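Side-chain contacts in beta-phosphoglucomutase (Clostridium difficile, PDB 4GIB), which probably interconverts beta-D-glucose 1-phosphate and beta-D-glucose 6-phosphate as a magnesium-dependent phosphomutase of the HAD superfamily: residues A[31-36]-A[145-150]; A[123-128]-A[151-156]; A[65-70]-A[76-81]; A[224-229]-A[234-239]. One frame throughout, in Å; residues are numbered along the deposited sequence.

Interaction 1 of 4, residues A[31-36]-A[145-150]. With NA (sodium ion), chain D; PO4 (phosphate ion), chain E.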
loop_
_atom_site.group_PDB
_atom_site.type_symbol
_atom_site.label_atom_id
_atom_site.label_comp_id
_atom_site.label_asym_id
_atom_site.label_seq_id
_atom_site.Cartn_x
_atom_site.Cartn_y
_atom_site.Cartn_z
ATOM N N PHE A 31 -5.413 2.826 -5.081
ATOM C CA PHE A 31 -4.125 2.153 -5.130
ATOM C C PHE A 31 -3.403 2.070 -3.799
ATOM O O PHE A 31 -3.636 2.884 -2.907
ATOM C CB PHE A 31 -3.202 2.915 -6.089
ATOM C CG PHE A 31 -3.707 2.984 -7.510
ATOM C CD1 PHE A 31 -4.625 3.949 -7.890
ATOM C CD2 PHE A 31 -3.220 2.120 -8.475
ATOM C CE1 PHE A 31 -5.075 4.024 -9.205
ATOM C CE2 PHE A 31 -3.657 2.199 -9.783
ATOM C CZ PHE A 31 -4.597 3.153 -10.144
ATOM N N ASP A 32 -2.546 1.055 -3.656
ATOM C CA ASP A 32 -1.634 1.007 -2.523
ATOM C C ASP A 32 -0.387 1.645 -3.112
ATOM O O ASP A 32 -0.242 1.705 -4.342
ATOM C CB ASP A 32 -1.310 -0.396 -2.012
ATOM C CG ASP A 32 -0.329 -0.360 -0.812
ATOM O OD1 ASP A 32 -0.271 0.706 -0.140
ATOM O OD2 ASP A 32 0.397 -1.363 -0.553
ATOM N N LEU A 33 0.519 2.108 -2.267
ATOM C CA LEU A 33 1.722 2.755 -2.765
ATOM C C LEU A 33 2.809 1.720 -3.117
ATOM O O LEU A 33 3.074 1.460 -4.297
ATOM C CB LEU A 33 2.219 3.786 -1.742
ATOM C CG LEU A 33 3.480 4.579 -2.104
ATOM C CD1 LEU A 33 3.253 5.459 -3.333
ATOM C CD2 LEU A 33 3.916 5.409 -0.907
ATOM N N ASP A 34 3.426 1.129 -2.094
ATOM C CA ASP A 34 4.494 0.122 -2.281
ATOM C C ASP A 34 4.100 -1.060 -3.183
ATOM O O ASP A 34 3.098 -1.712 -2.953
ATOM C CB ASP A 34 4.900 -0.422 -0.912
ATOM C CG ASP A 34 6.025 -1.433 -0.985
ATOM O OD1 ASP A 34 6.831 -1.411 -1.962
ATOM O OD2 ASP A 34 6.098 -2.263 -0.040
ATOM N N GLY A 35 4.894 -1.319 -4.218
ATOM C CA GLY A 35 4.658 -2.457 -5.115
ATOM C C GLY A 35 3.560 -2.289 -6.155
ATOM O O GLY A 35 3.257 -3.229 -6.902
ATOM N N VAL A 36 2.947 -1.108 -6.200
ATOM C CA VAL A 36 1.930 -0.820 -7.216
ATOM C C VAL A 36 2.311 0.483 -7.903
ATOM O O VAL A 36 2.491 0.506 -9.114
ATOM C CB VAL A 36 0.504 -0.775 -6.632
ATOM C CG1 VAL A 36 -0.534 -0.652 -7.766
ATOM C CG2 VAL A 36 0.225 -2.035 -5.807
ATOM N N ILE A 145 2.747 10.908 0.889
ATOM C CA ILE A 145 2.698 12.211 0.215
ATOM C C ILE A 145 4.102 12.581 -0.301
ATOM O O ILE A 145 4.282 12.885 -1.485
ATOM C CB ILE A 145 2.122 13.316 1.149
ATOM C CG1 ILE A 145 0.651 13.014 1.485
ATOM C CG2 ILE A 145 2.208 14.731 0.488
ATOM C CD1 ILE A 145 -0.040 14.095 2.304
ATOM N N ASN A 146 5.092 12.511 0.581
ATOM C CA ASN A 146 6.476 12.783 0.201
ATOM C C ASN A 146 6.882 11.932 -1.020
ATOM O O ASN A 146 7.489 12.428 -1.966
ATOM C CB ASN A 146 7.419 12.519 1.396
ATOM C CG ASN A 146 8.860 13.009 1.146
ATOM O OD1 ASN A 146 9.089 13.917 0.348
ATOM N ND2 ASN A 146 9.824 12.416 1.850
ATOM N N VAL A 147 6.512 10.658 -1.019
ATOM C CA VAL A 147 6.882 9.774 -2.123
ATOM C C VAL A 147 6.203 10.158 -3.448
ATOM O O VAL A 147 6.863 10.215 -4.486
ATOM C CB VAL A 147 6.584 8.308 -1.797
ATOM C CG1 VAL A 147 6.908 7.419 -3.006
ATOM C CG2 VAL A 147 7.366 7.871 -0.571
ATOM N N LEU A 148 4.896 10.412 -3.418
ATOM C CA LEU A 148 4.180 10.837 -4.635
ATOM C C LEU A 148 4.738 12.129 -5.226
ATOM O O LEU A 148 4.739 12.300 -6.453
ATOM C CB LEU A 148 2.688 11.035 -4.377
ATOM C CG LEU A 148 1.892 9.809 -3.962
ATOM C CD1 LEU A 148 0.444 10.203 -3.770
ATOM C CD2 LEU A 148 2.042 8.696 -4.972
ATOM N N ASN A 149 5.177 13.051 -4.372
ATOM C CA ASN A 149 5.752 14.309 -4.863
ATOM C C ASN A 149 7.100 14.086 -5.570
ATOM O O ASN A 149 7.380 14.729 -6.565
ATOM C CB ASN A 149 5.825 15.366 -3.759
ATOM C CG ASN A 149 4.460 16.056 -3.524
ATOM O OD1 ASN A 149 3.810 15.832 -2.507
ATOM N ND2 ASN A 149 4.014 16.861 -4.499
ATOM N N HIS A 150 7.907 13.164 -5.052
ATOM C CA HIS A 150 9.176 12.761 -5.698
ATOM C C HIS A 150 8.948 12.036 -7.036
ATOM O O HIS A 150 9.741 12.174 -7.976
ATOM C CB HIS A 150 9.969 11.855 -4.767
ATOM C CG HIS A 150 10.720 12.596 -3.716
ATOM N ND1 HIS A 150 10.172 12.917 -2.494
ATOM C CD2 HIS A 150 11.972 13.110 -3.718
ATOM C CE1 HIS A 150 11.075 13.561 -1.771
ATOM N NE2 HIS A 150 12.169 13.702 -2.496
HETATM NA NA NA D . 1.520 -2.980 -1.536
HETATM P P PO4 E . 2.292 0.800 1.906
HETATM O O1 PO4 E . 2.280 -0.596 1.324
HETATM O O2 PO4 E . 3.311 0.889 3.020
HETATM O O3 PO4 E . 2.661 1.790 0.844
HETATM O O4 PO4 E . 0.915 1.088 2.444
HETATM O O HOH W 1 2.452 -3.195 0.403
#

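Interaction 2 of 4, residues A[123-128]-A[151-156]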
loop_
_atom_site.group_PDB
_atom_site.type_symbol
_atom_site.label_atom_id
_atom_site.label_comp_id
_atom_site.label_asym_id
_atom_site.label_seq_id
_atom_site.Cartn_x
_atom_site.Cartn_y
_atom_site.Cartn_z
ATOM N N SER A 123 0.359 5.406 -17.399
ATOM C CA SER A 123 -0.623 5.219 -18.477
ATOM C C SER A 123 -1.979 4.857 -17.884
ATOM O O SER A 123 -3.015 5.346 -18.336
ATOM C CB SER A 123 -0.147 4.151 -19.453
ATOM O OG SER A 123 -1.164 3.820 -20.369
ATOM N N LEU A 124 -1.978 4.013 -16.858
ATOM C CA LEU A 124 -3.230 3.655 -16.192
ATOM C C LEU A 124 -3.820 4.900 -15.552
ATOM O O LEU A 124 -4.987 5.216 -15.764
ATOM C CB LEU A 124 -3.029 2.577 -15.120
ATOM C CG LEU A 124 -4.330 2.068 -14.474
ATOM C CD1 LEU A 124 -5.242 1.426 -15.538
ATOM C CD2 LEU A 124 -4.060 1.090 -13.362
ATOM N N LEU A 125 -3.017 5.611 -14.775
ATOM C CA LEU A 125 -3.498 6.826 -14.093
ATOM C C LEU A 125 -4.180 7.780 -15.080
ATOM O O LEU A 125 -5.256 8.289 -14.799
ATOM C CB LEU A 125 -2.364 7.522 -13.337
ATOM C CG LEU A 125 -1.790 6.773 -12.123
ATOM C CD1 LEU A 125 -0.574 7.503 -11.576
ATOM C CD2 LEU A 125 -2.837 6.563 -11.015
ATOM N N ILE A 126 -3.570 7.997 -16.243
ATOM C CA ILE A 126 -4.173 8.842 -17.277
ATOM C C ILE A 126 -5.540 8.317 -17.748
ATOM O O ILE A 126 -6.532 9.049 -17.706
ATOM C CB ILE A 126 -3.264 8.951 -18.509
ATOM C CG1 ILE A 126 -1.963 9.676 -18.138
ATOM C CG2 ILE A 126 -3.984 9.657 -19.631
ATOM C CD1 ILE A 126 -2.178 10.951 -17.443
ATOM N N ASP A 127 -5.584 7.059 -18.195
ATOM C CA ASP A 127 -6.838 6.452 -18.667
ATOM C C ASP A 127 -7.969 6.459 -17.627
ATOM O O ASP A 127 -9.129 6.630 -17.984
ATOM C CB ASP A 127 -6.607 5.013 -19.163
ATOM C CG ASP A 127 -5.805 4.958 -20.455
ATOM O OD1 ASP A 127 -5.744 5.979 -21.179
ATOM O OD2 ASP A 127 -5.243 3.887 -20.757
ATOM N N VAL A 128 -7.653 6.242 -16.358
ATOM C CA VAL A 128 -8.686 6.277 -15.330
ATOM C C VAL A 128 -9.321 7.660 -15.336
ATOM O O VAL A 128 -10.547 7.795 -15.370
ATOM C CB VAL A 128 -8.123 5.969 -13.932
ATOM C CG1 VAL A 128 -9.153 6.261 -12.847
ATOM C CG2 VAL A 128 -7.661 4.524 -13.860
ATOM N N LEU A 151 7.879 11.237 -7.095
ATOM C CA LEU A 151 7.502 10.561 -8.319
ATOM C C LEU A 151 6.961 11.599 -9.302
ATOM O O LEU A 151 7.056 11.423 -10.515
ATOM C CB LEU A 151 6.424 9.533 -8.054
ATOM C CG LEU A 151 6.778 8.339 -7.183
ATOM C CD1 LEU A 151 5.501 7.609 -6.801
ATOM C CD2 LEU A 151 7.782 7.429 -7.904
ATOM N N GLY A 152 6.400 12.678 -8.760
ATOM C CA GLY A 152 5.846 13.787 -9.563
ATOM C C GLY A 152 4.382 13.623 -9.959
ATOM O O GLY A 152 3.891 14.352 -10.813
ATOM N N ILE A 153 3.684 12.694 -9.313
ATOM C CA ILE A 153 2.282 12.402 -9.646
ATOM C C ILE A 153 1.261 12.669 -8.539
ATOM O O ILE A 153 0.162 12.135 -8.601
ATOM C CB ILE A 153 2.098 10.919 -10.085
ATOM C CG1 ILE A 153 2.506 9.958 -8.964
ATOM C CG2 ILE A 153 2.867 10.644 -11.353
ATOM C CD1 ILE A 153 2.317 8.482 -9.299
ATOM N N SER A 154 1.589 13.502 -7.553
ATOM C CA SER A 154 0.647 13.746 -6.456
ATOM C C SER A 154 -0.660 14.395 -6.948
ATOM O O SER A 154 -1.728 14.189 -6.356
ATOM C CB SER A 154 1.296 14.584 -5.354
ATOM O OG SER A 154 1.743 15.820 -5.873
ATOM N N ASP A 155 -0.550 15.163 -8.031
ATOM C CA ASP A 155 -1.677 15.857 -8.644
ATOM C C ASP A 155 -2.700 14.905 -9.274
ATOM O O ASP A 155 -3.847 15.283 -9.492
ATOM C CB ASP A 155 -1.167 16.831 -9.714
ATOM C CG ASP A 155 -0.348 16.140 -10.799
ATOM O OD1 ASP A 155 0.533 15.318 -10.462
ATOM O OD2 ASP A 155 -0.569 16.440 -11.995
ATOM N N LYS A 156 -2.281 13.682 -9.577
ATOM C CA LYS A 156 -3.177 12.692 -10.165
ATOM C C LYS A 156 -4.156 12.096 -9.138
ATOM O O LYS A 156 -5.168 11.516 -9.518
ATOM C CB LYS A 156 -2.366 11.554 -10.797
ATOM C CG LYS A 156 -1.452 11.962 -11.961
ATOM C CD LYS A 156 -2.252 12.494 -13.141
ATOM C CE LYS A 156 -1.355 12.890 -14.312
ATOM N NZ LYS A 156 -0.398 13.981 -13.956
#

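Interaction 3 of 4, residues A[65-70]-A[76-81]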
loop_
_atom_site.group_PDB
_atom_site.type_symbol
_atom_site.label_atom_id
_atom_site.label_comp_id
_atom_site.label_asym_id
_atom_site.label_seq_id
_atom_site.Cartn_x
_atom_site.Cartn_y
_atom_site.Cartn_z
ATOM N N GLU A 65 8.664 -9.589 5.007
ATOM C CA GLU A 65 7.513 -9.721 4.149
ATOM C C GLU A 65 6.195 -9.651 4.958
ATOM O O GLU A 65 5.127 -9.665 4.361
ATOM C CB GLU A 65 7.613 -11.005 3.325
ATOM C CG GLU A 65 7.135 -10.861 1.877
ATOM C CD GLU A 65 8.077 -9.989 1.026
ATOM O OE1 GLU A 65 8.637 -8.998 1.549
ATOM O OE2 GLU A 65 8.245 -10.294 -0.176
ATOM N N SER A 66 6.297 -9.568 6.301
ATOM C CA SER A 66 5.145 -9.393 7.229
ATOM C C SER A 66 5.183 -7.993 7.896
ATOM O O SER A 66 4.489 -7.726 8.890
ATOM C CB SER A 66 5.174 -10.416 8.342
ATOM O OG SER A 66 6.057 -9.989 9.370
ATOM N N LEU A 67 6.065 -7.139 7.407
ATOM C CA LEU A 67 6.140 -5.763 7.854
ATOM C C LEU A 67 5.672 -4.903 6.686
ATOM O O LEU A 67 5.344 -3.736 6.851
ATOM C CB LEU A 67 7.565 -5.375 8.229
ATOM C CG LEU A 67 8.229 -6.137 9.361
ATOM C CD1 LEU A 67 9.673 -5.683 9.466
ATOM C CD2 LEU A 67 7.476 -5.927 10.657
ATOM N N LYS A 68 5.641 -5.520 5.510
ATOM C CA LYS A 68 5.242 -4.881 4.271
ATOM C C LYS A 68 3.826 -4.340 4.345
ATOM O O LYS A 68 2.889 -5.065 4.692
ATOM C CB LYS A 68 5.352 -5.887 3.128
ATOM C CG LYS A 68 5.123 -5.311 1.758
ATOM C CD LYS A 68 5.231 -6.391 0.694
ATOM C CE LYS A 68 4.816 -5.857 -0.669
ATOM N NZ LYS A 68 5.671 -4.727 -1.134
ATOM N N GLY A 69 3.677 -3.058 4.019
ATOM C CA GLY A 69 2.377 -2.408 4.045
ATOM C C GLY A 69 1.821 -2.193 5.443
ATOM O O GLY A 69 0.635 -1.948 5.599
ATOM N N ILE A 70 2.676 -2.283 6.457
ATOM C CA ILE A 70 2.262 -2.096 7.852
ATOM C C ILE A 70 2.742 -0.715 8.346
ATOM O O ILE A 70 3.837 -0.284 8.004
ATOM C CB ILE A 70 2.826 -3.231 8.773
ATOM C CG1 ILE A 70 2.408 -4.623 8.280
ATOM C CG2 ILE A 70 2.348 -3.075 10.184
ATOM C CD1 ILE A 70 0.869 -4.887 8.297
ATOM N N LEU A 76 7.223 -1.694 14.097
ATOM C CA LEU A 76 8.231 -1.762 15.141
ATOM C C LEU A 76 7.870 -2.831 16.185
ATOM O O LEU A 76 8.738 -3.593 16.595
ATOM C CB LEU A 76 8.470 -0.375 15.802
ATOM C CG LEU A 76 9.470 -0.333 16.975
ATOM C CD1 LEU A 76 10.830 -0.885 16.559
ATOM C CD2 LEU A 76 9.626 1.074 17.558
ATOM N N ASP A 77 6.607 -2.878 16.612
ATOM C CA ASP A 77 6.133 -3.883 17.593
ATOM C C ASP A 77 6.306 -5.310 17.080
ATOM O O ASP A 77 6.666 -6.210 17.847
ATOM C CB ASP A 77 4.651 -3.659 17.990
ATOM C CG ASP A 77 4.476 -2.682 19.146
ATOM O OD1 ASP A 77 5.483 -2.190 19.711
ATOM O OD2 ASP A 77 3.318 -2.419 19.524
ATOM N N ARG A 78 6.034 -5.528 15.799
ATOM C CA ARG A 78 6.236 -6.844 15.215
ATOM C C ARG A 78 7.732 -7.219 15.186
ATOM O O ARG A 78 8.091 -8.370 15.392
ATOM C CB ARG A 78 5.625 -6.925 13.815
ATOM C CG ARG A 78 4.125 -6.820 13.834
ATOM C CD ARG A 78 3.519 -6.993 12.470
ATOM N NE ARG A 78 2.094 -6.708 12.519
ATOM C CZ ARG A 78 1.251 -6.878 11.507
ATOM N NH1 ARG A 78 1.685 -7.343 10.337
ATOM N NH2 ARG A 78 -0.034 -6.579 11.668
ATOM N N ILE A 79 8.604 -6.251 14.942
ATOM C CA ILE A 79 10.031 -6.541 14.957
ATOM C C ILE A 79 10.444 -6.944 16.373
ATOM O O ILE A 79 11.121 -7.948 16.564
ATOM C CB ILE A 79 10.877 -5.345 14.487
ATOM C CG1 ILE A 79 10.566 -5.024 13.019
ATOM C CG2 ILE A 79 12.358 -5.664 14.628
ATOM C CD1 ILE A 79 11.246 -3.760 12.517
ATOM N N LEU A 80 10.010 -6.174 17.364
ATOM C CA LEU A 80 10.351 -6.478 18.757
ATOM C C LEU A 80 9.772 -7.820 19.186
ATOM O O LEU A 80 10.421 -8.573 19.887
ATOM C CB LEU A 80 9.905 -5.351 19.663
ATOM C CG LEU A 80 10.562 -4.031 19.298
ATOM C CD1 LEU A 80 9.997 -2.919 20.147
ATOM C CD2 LEU A 80 12.096 -4.097 19.398
ATOM N N GLU A 81 8.542 -8.089 18.757
ATOM C CA GLU A 81 7.873 -9.366 18.978
ATOM C C GLU A 81 8.760 -10.514 18.550
ATOM O O GLU A 81 8.921 -11.502 19.265
ATOM C CB GLU A 81 6.636 -9.450 18.086
ATOM C CG GLU A 81 6.256 -10.903 17.743
ATOM C CD GLU A 81 5.932 -11.082 16.262
ATOM O OE1 GLU A 81 5.702 -12.241 15.834
ATOM O OE2 GLU A 81 5.961 -10.075 15.514
#

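Interaction 4 of 4, residues A[224-229]-A[234-239]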
loop_
_atom_site.group_PDB
_atom_site.type_symbol
_atom_site.label_atom_id
_atom_site.label_comp_id
_atom_site.label_asym_id
_atom_site.label_seq_id
_atom_site.Cartn_x
_atom_site.Cartn_y
_atom_site.Cartn_z
ATOM N N LEU A 224 -9.007 -10.565 -9.220
ATOM C CA LEU A 224 -8.196 -10.597 -10.421
ATOM C C LEU A 224 -6.713 -10.488 -10.038
ATOM O O LEU A 224 -6.316 -9.691 -9.167
ATOM C CB LEU A 224 -8.572 -9.455 -11.370
ATOM C CG LEU A 224 -7.663 -9.304 -12.599
ATOM C CD1 LEU A 224 -7.744 -10.555 -13.504
ATOM C CD2 LEU A 224 -8.010 -8.028 -13.385
ATOM N N VAL A 225 -5.897 -11.306 -10.687
ATOM C CA VAL A 225 -4.476 -11.296 -10.438
ATOM C C VAL A 225 -3.734 -11.132 -11.739
ATOM O O VAL A 225 -4.005 -11.852 -12.707
ATOM C CB VAL A 225 -4.020 -12.606 -9.764
ATOM C CG1 VAL A 225 -2.513 -12.669 -9.691
ATOM C CG2 VAL A 225 -4.647 -12.729 -8.362
ATOM N N VAL A 226 -2.826 -10.161 -11.784
ATOM C CA VAL A 226 -1.971 -10.003 -12.954
ATOM C C VAL A 226 -0.522 -10.159 -12.496
ATOM O O VAL A 226 -0.221 -9.989 -11.310
ATOM C CB VAL A 226 -2.197 -8.672 -13.720
ATOM C CG1 VAL A 226 -3.588 -8.638 -14.307
ATOM C CG2 VAL A 226 -1.957 -7.459 -12.832
ATOM N N ASP A 227 0.354 -10.490 -13.450
ATOM C CA ASP A 227 1.772 -10.745 -13.204
ATOM C C ASP A 227 2.564 -9.539 -12.733
ATOM O O ASP A 227 3.357 -9.652 -11.802
ATOM C CB ASP A 227 2.444 -11.272 -14.492
ATOM C CG ASP A 227 1.937 -12.643 -14.902
ATOM O OD1 ASP A 227 1.277 -13.299 -14.075
ATOM O OD2 ASP A 227 2.208 -13.078 -16.048
ATOM N N SER A 228 2.376 -8.408 -13.410
ATOM C CA SER A 228 3.102 -7.197 -13.106
ATOM C C SER A 228 2.278 -5.967 -13.463
ATOM O O SER A 228 1.226 -6.079 -14.121
ATOM C CB SER A 228 4.424 -7.161 -13.877
ATOM O OG SER A 228 4.206 -7.041 -15.264
ATOM N N THR A 229 2.775 -4.799 -13.040
ATOM C CA THR A 229 2.091 -3.525 -13.264
ATOM C C THR A 229 1.850 -3.245 -14.757
ATOM O O THR A 229 0.917 -2.522 -15.109
ATOM C CB THR A 229 2.839 -2.347 -12.579
ATOM O OG1 THR A 229 4.183 -2.271 -13.072
ATOM C CG2 THR A 229 2.875 -2.537 -11.044
ATOM N N PHE A 234 -6.328 -0.582 -18.623
ATOM C CA PHE A 234 -7.651 -0.120 -18.256
ATOM C C PHE A 234 -8.820 -0.922 -18.836
ATOM O O PHE A 234 -9.755 -1.238 -18.112
ATOM C CB PHE A 234 -7.837 1.368 -18.568
ATOM C CG PHE A 234 -9.177 1.868 -18.158
ATOM C CD1 PHE A 234 -9.405 2.261 -16.848
ATOM C CD2 PHE A 234 -10.231 1.866 -19.052
ATOM C CE1 PHE A 234 -10.655 2.684 -16.443
ATOM C CE2 PHE A 234 -11.494 2.289 -18.664
ATOM C CZ PHE A 234 -11.703 2.699 -17.345
ATOM N N GLU A 235 -8.776 -1.236 -20.125
ATOM C CA GLU A 235 -9.862 -1.987 -20.753
ATOM C C GLU A 235 -9.943 -3.409 -20.212
ATOM O O GLU A 235 -11.038 -3.942 -20.054
ATOM C CB GLU A 235 -9.737 -1.965 -22.288
ATOM C CG GLU A 235 -9.911 -0.554 -22.847
ATOM C CD GLU A 235 -9.756 -0.460 -24.349
ATOM O OE1 GLU A 235 -10.024 -1.455 -25.063
ATOM O OE2 GLU A 235 -9.381 0.636 -24.817
ATOM N N TYR A 236 -8.789 -4.013 -19.930
ATOM C CA TYR A 236 -8.747 -5.360 -19.358
ATOM C C TYR A 236 -9.307 -5.347 -17.935
ATOM O O TYR A 236 -10.095 -6.212 -17.555
ATOM C CB TYR A 236 -7.317 -5.900 -19.362
ATOM C CG TYR A 236 -7.168 -7.260 -18.717
ATOM C CD1 TYR A 236 -7.597 -8.404 -19.376
ATOM C CD2 TYR A 236 -6.577 -7.405 -17.459
ATOM C CE1 TYR A 236 -7.465 -9.663 -18.802
ATOM C CE2 TYR A 236 -6.438 -8.668 -16.872
ATOM C CZ TYR A 236 -6.888 -9.794 -17.560
ATOM O OH TYR A 236 -6.761 -11.056 -17.027
ATOM N N ILE A 237 -8.895 -4.370 -17.145
ATOM C CA ILE A 237 -9.419 -4.244 -15.790
ATOM C C ILE A 237 -10.944 -4.035 -15.854
ATOM O O ILE A 237 -11.692 -4.656 -15.108
ATOM C CB ILE A 237 -8.734 -3.067 -15.005
ATOM C CG1 ILE A 237 -7.253 -3.388 -14.746
ATOM C CG2 ILE A 237 -9.431 -2.834 -13.678
ATOM C CD1 ILE A 237 -6.448 -2.257 -14.099
ATOM N N GLN A 238 -11.410 -3.192 -16.770
ATOM C CA GLN A 238 -12.845 -2.927 -16.844
ATOM C C GLN A 238 -13.644 -4.160 -17.261
ATOM O O GLN A 238 -14.669 -4.468 -16.654
ATOM C CB GLN A 238 -13.164 -1.743 -17.758
ATOM C CG GLN A 238 -14.623 -1.318 -17.627
ATOM C CD GLN A 238 -14.904 0.034 -18.209
ATOM O OE1 GLN A 238 -14.552 0.321 -19.350
ATOM N NE2 GLN A 238 -15.550 0.879 -17.425
ATOM N N GLU A 239 -13.184 -4.868 -18.290
ATOM C CA GLU A 239 -13.876 -6.073 -18.725
ATOM C C GLU A 239 -13.994 -7.056 -17.536
ATOM O O GLU A 239 -15.070 -7.605 -17.280
ATOM C CB GLU A 239 -13.162 -6.696 -19.929
ATOM C CG GLU A 239 -13.769 -7.995 -20.493
ATOM C CD GLU A 239 -15.192 -7.840 -21.062
ATOM O OE1 GLU A 239 -16.090 -7.332 -20.346
ATOM O OE2 GLU A 239 -15.421 -8.280 -22.222
HETATM O O HOH W 2 -5.013 -12.414 -15.085
#

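Interaction 1 of 4, residues A[31-36]-A[145-150]
L33 meets V147 and L148 with its two methyl groups, while the base of the same side chain lies against a bound phosphate ion. At its root, L33 CB sits 3.3 Å from phosphate O3, so the leucine touches the anion before it branches. CG swings anti to the backbone N (chi1 -180°), which carries the branch off toward the helix 144-151. From there CD1 reaches L148 CD2 at 3.8 Å, the two leucines running past each other in opposite senses. CD2 turns to V147 instead and stops 4.0 Å from V147 CB, the valine lying at a slant to it. All three side chains are buried, and L137 of the strand 134-137 touches both leucines.

D32, L33 and D34 form the DxD signature that follows the first strand of a HAD core. D32 is the predicted nucleophile and D34 the predicted proton donor or acceptor. D32 OD2 binds sodium at 2.2 Å, and D34 adds its carbonyl O at 2.5 Å, its carboxylate being taken up by K68 and the amides of T40 and A41; a water, E194 and D195 complete the site, where magnesium is predicted to bind. The D34 amide donates to phosphate O3 over 3.1 Å and almost straight, at 176°. S139 OG and the A140 amide hold the same phosphate, which probably came from the crystallisation liquor.

Interaction 2 of 4, residues A[123-128]-A[151-156]
L125 and I153 stand at about a right angle to each other and meet through one methyl apiece, L125 CD1 against I153 CD1 at 3.8 Å. The leucine comes off the helix 121-130 pointing across to the turn. The isoleucine holds CG1 between its backbone N and carbonyl carbon (chi1 61°), and from there its otherwise extended chain brings CD1 to the leucine tip. L125 CD1 also lies 4.5 Å from K156 CB, so this methyl looks onto both ends of the 153-156 turn. Behind it, L125 packs on F31 and I135, side chains of two adjacent strands.

The turn itself follows a Schellman motif. G152, with positive phi, is the C-prime residue that ends the helix 144-151; I153 N points back to L148 O and G152 N to N149 O. The chain then winds into a short 3-10 segment, in which K156 N bonds to I153 O over 3.1 Å. In the HAD core this connection leads from that helix to strand 159-160, one of the two outermost of the parallel sheet.

Nearer the surface, I126 and K156 meet at a slant. The CB of I126 points away from the turn, yet its end bends back, and CD1 comes to 3.8 Å from K156 CE. In this arrangement the lysine chain is kinked at CB-CG and again at CD-CE, and NZ forms a salt bridge with D155 OD2, meeting it from above the carboxylate plane. Both K156 and D155 are modelled in two conformers, so this touch and the salt bridge are doubtful beyond the one described.

Interaction 3 of 4, residues A[65-70]-A[76-81]
The predicted substrate-binding loop 67-72 of the cap region packs here on the helix 72-82 that follows it directly. R78 does most of the work. Its CG is anti to the carbonyl carbon, and the chain runs extended out to NE (chi3 -173°), laying the guanidinium beside the loop. NH1 donates to S66 O over 3.2 Å. The bond is somewhat bent (150° at the hydrogen), with the oxygen at the edge of the guanidinium near its plane and the donor tilted 25° from the carbonyl plane. NE turns to E74 in a salt bridge, so two sides of the group are held and its rotation is largely fixed. I70 crosses R78 at about a right angle: its CG2 lies over one face, 4.2 Å from CZ, and its CD1 approaches NH1 to 3.3 Å.

Deeper in, L67 spreads its methyls over the helix. CD2 touches R78 CB at 3.8 Å and CD1 reaches I79 CG1 at 3.7 Å, with I79 itself resting on W48 and A52 of the helix 41-53. A type II turn from L67 to I70, closed by I70 N to L67 O, puts K68 on the far side, where it forms salt bridges with D34, the predicted proton donor or acceptor, and the metal ligand D195. Such a loop, reaching from helical cap to core, is consistent with the substrate-specificity loop of the cap in HAD phosphomutases.

Interaction 4 of 4, residues A[224-229]-A[234-239]
The strand 224-226 and the first turns of the helix 234-247 lie alongside each other with L224 CA and I237 CA 8.4 Å apart, joined by a short connection. Across that gap the contact is carried by one aromatic side chain, Y236, whose CG is anti to the backbone N (chi1 177°), sending the ring out from the helix to the strand. It meets L224 and V226, two residues apart and thus on the same side of the strand. L224 CD2 comes to 3.9 Å from Y236 CE2, and V226 CG1 reaches the same carbon at 3.8 Å. One ortho-to-hydroxyl corner of the ring is therefore shared by both aliphatic groups, both approaching the ring obliquely. The other branch of the leucine, CD1, continues to the phenol end and stops 3.7 Å from Y236 OH.

V225 turns its side chain away, but its carbonyl takes part through a water. That water donates to V225 O at 2.6 Å and is hydrogen-bonded to Y236 OH at 2.9 Å. The hydroxyl, on an exposed residue, is thus tied to the strand's backbone while the ring rests on its side chains.

In the parallel sheet of the HAD core, 224-226 is an outermost strand, hydrogen-bonded through L224 and V226 to the strand 209-213 and to G214 just beyond it. The helix that Y236 belongs to packs against the helix 121-130, where F234 touches L124, D127 and V128.

How the interactions relate
From the N terminus, residues 31-36 leave the first strand and wait more than a hundred residues for the helix 145-150, so interaction 1 closes the longest loop. Interaction 3 is nested inside that loop, a local closure in the cap between 65-70 and 76-81. Interaction 2 crosses interaction 1: 123-128 comes before 145-150, and 151-156 follows it at once. Together they tie the loop after the first strand to the helix 144-151, and the turn after that helix to the helix 121-130. Interaction 4 comes last and in series, joining strand 224-226, at one edge of the sheet, to the C-terminal helix, which packs back on 123-128. Interactions 3 and 4 lie on opposite sides of the chain's centre.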